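Chromosome-partitioning protein ParB (Caulobacter vibrioides NA1000, PDB 6S6H) binds the centromeric parS site near the origin of replication and takes part in partitioning the chromosome before cell division. Local coordinates at residues S50-A53 with N54-L58. Sequence-based numbering, arbitrary orientation.
Sequences SHVA and NTMRL. With nucleotides of chain D; nucleotides of chain C.
Asn54 N bonds to Ser50 O within helix 49-57, on the face turned to the bases of parS. The Asn54 amide nitrogen ND2 donates to O4 of DT6 of chain D at 2.9 Å, while its OD1 lies against the 5-methyl carbon C7 of DT5 of chain D. Ser50 turns its CB to O4 of that same DT5, at 3.2 Å, and Ala53 sets its own CB against the DT5 methyl. On the DNA phosphate backbone, NE of Arg57 donates to OP2 of DT5 at 2.6 Å, and O5' of the same nucleotide lies over one face of the guanidinium.

Arg57 also links the two DNA contacts: its NH1 donates to Asn54 OD1 (2.9 Å) in a bent bond, the oxygen nearly in the guanidinium plane but the donor tilted 33° from the amide carbonyl plane. The chain bends at chi3 (59°), which carries NE to the phosphate; chi4 then brings NH1 to OD1. Further back, His51 O accepts both Thr55 N and Thr55 OG1 (2.6 Å for the hydroxyl), which arrive from opposite faces of its carbonyl plane; OG1 also sits over one face of the His51 ring. Val52 and Met56 run side by side, CG1 meeting CE at 3.8 Å, joining the helix to helices 38-45 and 20-34.

This is the recognition helix of a helix-turn-helix, first helix 38-45, in ParB's DNA-binding domain. With OD1 accepting from Arg57 NH1, the amide flip that puts ND2 toward O4 of DT6 is probably favoured, consistent with coupling of the phosphate contact to base reading.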
loop_
_atom_site.group_PDB
_atom_site.type_symbol
_atom_site.label_atom_id
_atom_site.label_comp_id
_atom_site.label_asym_id
_atom_site.label_seq_id
_atom_site.Cartn_x
_atom_site.Cartn_y
_atom_site.Cartn_z
ATOM N N SER B 50 3.310 -8.820 -12.355
ATOM C CA SER B 50 2.346 -7.737 -12.698
ATOM C C SER B 50 2.644 -6.469 -11.881
ATOM O O SER B 50 2.505 -5.364 -12.445
ATOM C CB SER B 50 0.917 -8.186 -12.524
ATOM O OG SER B 50 0.674 -8.630 -11.201
ATOM N N HIS B 51 3.046 -6.622 -10.614
ATOM C CA HIS B 51 3.492 -5.511 -9.730
ATOM C C HIS B 51 4.667 -4.775 -10.383
ATOM O O HIS B 51 4.634 -3.532 -10.432
ATOM C CB HIS B 51 3.856 -6.030 -8.330
ATOM C CG HIS B 51 4.525 -5.006 -7.475
ATOM N ND1 HIS B 51 3.831 -3.959 -6.905
ATOM C CD2 HIS B 51 5.817 -4.851 -7.112
ATOM C CE1 HIS B 51 4.667 -3.207 -6.217
ATOM N NE2 HIS B 51 5.891 -3.732 -6.329
ATOM N N VAL B 52 5.655 -5.525 -10.876
ATOM C CA VAL B 52 6.884 -4.980 -11.531
ATOM C C VAL B 52 6.465 -4.238 -12.806
ATOM O O VAL B 52 6.933 -3.093 -13.008
ATOM C CB VAL B 52 7.910 -6.095 -11.821
ATOM C CG1 VAL B 52 9.075 -5.596 -12.663
ATOM C CG2 VAL B 52 8.415 -6.739 -10.537
ATOM N N ALA B 53 5.603 -4.864 -13.616
ATOM C CA ALA B 53 5.073 -4.324 -14.889
ATOM C C ALA B 53 4.296 -3.028 -14.624
ATOM O O ALA B 53 4.588 -2.014 -15.288
ATOM C CB ALA B 53 4.197 -5.356 -15.559
ATOM N N ASN B 54 3.334 -3.068 -13.702
ATOM C CA ASN B 54 2.432 -1.924 -13.397
ATOM C C ASN B 54 3.263 -0.756 -12.850
ATOM O O ASN B 54 2.960 0.396 -13.210
ATOM C CB ASN B 54 1.298 -2.326 -12.448
ATOM C CG ASN B 54 0.167 -3.053 -13.148
ATOM O OD1 ASN B 54 -0.085 -2.839 -14.333
ATOM N ND2 ASN B 54 -0.534 -3.906 -12.421
ATOM N N THR B 55 4.275 -1.040 -12.026
ATOM C CA THR B 55 5.193 -0.025 -11.448
ATOM C C THR B 55 5.867 0.744 -12.593
ATOM O O THR B 55 5.795 1.982 -12.585
ATOM C CB THR B 55 6.201 -0.670 -10.485
ATOM O OG1 THR B 55 5.473 -1.274 -9.417
ATOM C CG2 THR B 55 7.189 0.319 -9.909
ATOM N N MET B 56 6.461 0.039 -13.559
ATOM C CA MET B 56 7.256 0.654 -14.661
ATOM C C MET B 56 6.335 1.352 -15.675
ATOM O O MET B 56 6.750 2.404 -16.204
ATOM C CB MET B 56 8.127 -0.389 -15.364
ATOM C CG MET B 56 9.298 -0.840 -14.508
ATOM S SD MET B 56 10.343 -2.083 -15.293
ATOM C CE MET B 56 9.129 -3.339 -15.699
ATOM N N ARG B 57 5.132 0.816 -15.912
ATOM C CA ARG B 57 4.103 1.409 -16.814
ATOM C C ARG B 57 3.846 2.881 -16.452
ATOM O O ARG B 57 3.520 3.661 -17.371
ATOM C CB ARG B 57 2.791 0.619 -16.748
ATOM C CG ARG B 57 2.764 -0.619 -17.633
ATOM C CD ARG B 57 1.435 -1.349 -17.571
ATOM N NE ARG B 57 0.336 -0.483 -17.992
ATOM C CZ ARG B 57 -0.776 -0.233 -17.301
ATOM N NH1 ARG B 57 -0.998 -0.807 -16.129
ATOM N NH2 ARG B 57 -1.677 0.596 -17.804
ATOM N N LEU B 58 3.994 3.246 -15.171
ATOM C CA LEU B 58 3.738 4.615 -14.638
ATOM C C LEU B 58 4.677 5.639 -15.289
ATOM O O LEU B 58 4.309 6.828 -15.308
ATOM C CB LEU B 58 3.929 4.621 -13.116
ATOM C CG LEU B 58 2.940 3.780 -12.311
ATOM C CD1 LEU B 58 3.331 3.762 -10.842
ATOM C CD2 LEU B 58 1.517 4.291 -12.480
ATOM P P DT D 5 -0.709 -0.774 -21.462
ATOM O OP1 DT D 5 -1.318 0.059 -22.532
ATOM O OP2 DT D 5 0.337 -0.180 -20.583
ATOM O "O5'" DT D 5 -1.870 -1.355 -20.536
ATOM C "C5'" DT D 5 -3.004 -1.995 -21.138
ATOM C "C4'" DT D 5 -3.830 -2.740 -20.115
ATOM O "O4'" DT D 5 -3.070 -3.784 -19.478
ATOM C "C3'" DT D 5 -4.422 -1.913 -18.969
ATOM O "O3'" DT D 5 -5.787 -1.625 -19.295
ATOM C "C2'" DT D 5 -4.295 -2.821 -17.751
ATOM C "C1'" DT D 5 -3.825 -4.141 -18.341
ATOM N N1 DT D 5 -2.982 -4.989 -17.478
ATOM C C2 DT D 5 -3.564 -6.099 -16.911
ATOM O O2 DT D 5 -4.739 -6.386 -17.067
ATOM N N3 DT D 5 -2.721 -6.856 -16.137
ATOM C C4 DT D 5 -1.382 -6.624 -15.888
ATOM O O4 DT D 5 -0.748 -7.397 -15.176
ATOM C C5 DT D 5 -0.833 -5.446 -16.523
ATOM C C7 DT D 5 0.610 -5.114 -16.311
ATOM C C6 DT D 5 -1.649 -4.700 -17.279
ATOM P P DT D 6 -6.689 -0.705 -18.344
ATOM O OP1 DT D 6 -7.622 0.070 -19.205
ATOM O OP2 DT D 6 -5.793 0.010 -17.391
ATOM O "O5'" DT D 6 -7.544 -1.770 -17.524
ATOM C "C5'" DT D 6 -8.323 -2.762 -18.210
ATOM C "C4'" DT D 6 -8.938 -3.726 -17.222
ATOM O "O4'" DT D 6 -7.892 -4.497 -16.591
ATOM C "C3'" DT D 6 -9.740 -3.077 -16.092
ATOM O "O3'" DT D 6 -11.001 -3.748 -15.982
ATOM C "C2'" DT D 6 -8.850 -3.244 -14.869
ATOM C "C1'" DT D 6 -8.080 -4.515 -15.188
ATOM N N1 DT D 6 -6.748 -4.652 -14.557
ATOM C C2 DT D 6 -6.423 -5.858 -13.973
ATOM O O2 DT D 6 -7.189 -6.806 -13.926
ATOM N N3 DT D 6 -5.159 -5.911 -13.435
ATOM C C4 DT D 6 -4.207 -4.908 -13.441
ATOM O O4 DT D 6 -3.111 -5.102 -12.922
ATOM C C5 DT D 6 -4.611 -3.677 -14.080
ATOM C C7 DT D 6 -3.646 -2.535 -14.129
ATOM C C6 DT D 6 -5.842 -3.613 -14.604
ATOM P P DA C 14 2.590 -8.799 -4.878
ATOM O OP1 DA C 14 3.332 -9.836 -4.122
ATOM O OP2 DA C 14 3.256 -8.076 -5.994
ATOM O "O5'" DA C 14 1.259 -9.501 -5.394
ATOM C "C5'" DA C 14 0.391 -10.153 -4.452
ATOM C "C4'" DA C 14 -0.771 -10.800 -5.165
ATOM O "O4'" DA C 14 -1.624 -9.783 -5.737
ATOM C "C3'" DA C 14 -0.397 -11.720 -6.322
ATOM O "O3'" DA C 14 -1.363 -12.769 -6.327
ATOM C "C2'" DA C 14 -0.533 -10.818 -7.534
ATOM C "C1'" DA C 14 -1.723 -9.964 -7.142
ATOM N N9 DA C 14 -1.781 -8.639 -7.755
ATOM C C8 DA C 14 -0.753 -7.764 -8.007
ATOM N N7 DA C 14 -1.143 -6.634 -8.545
ATOM C C5 DA C 14 -2.521 -6.768 -8.641
ATOM C C6 DA C 14 -3.522 -5.912 -9.128
ATOM N N6 DA C 14 -3.280 -4.699 -9.630
ATOM N N1 DA C 14 -4.800 -6.351 -9.086
ATOM C C2 DA C 14 -5.042 -7.569 -8.579
ATOM N N3 DA C 14 -4.186 -8.465 -8.096
ATOM C C4 DA C 14 -2.927 -7.997 -8.154
#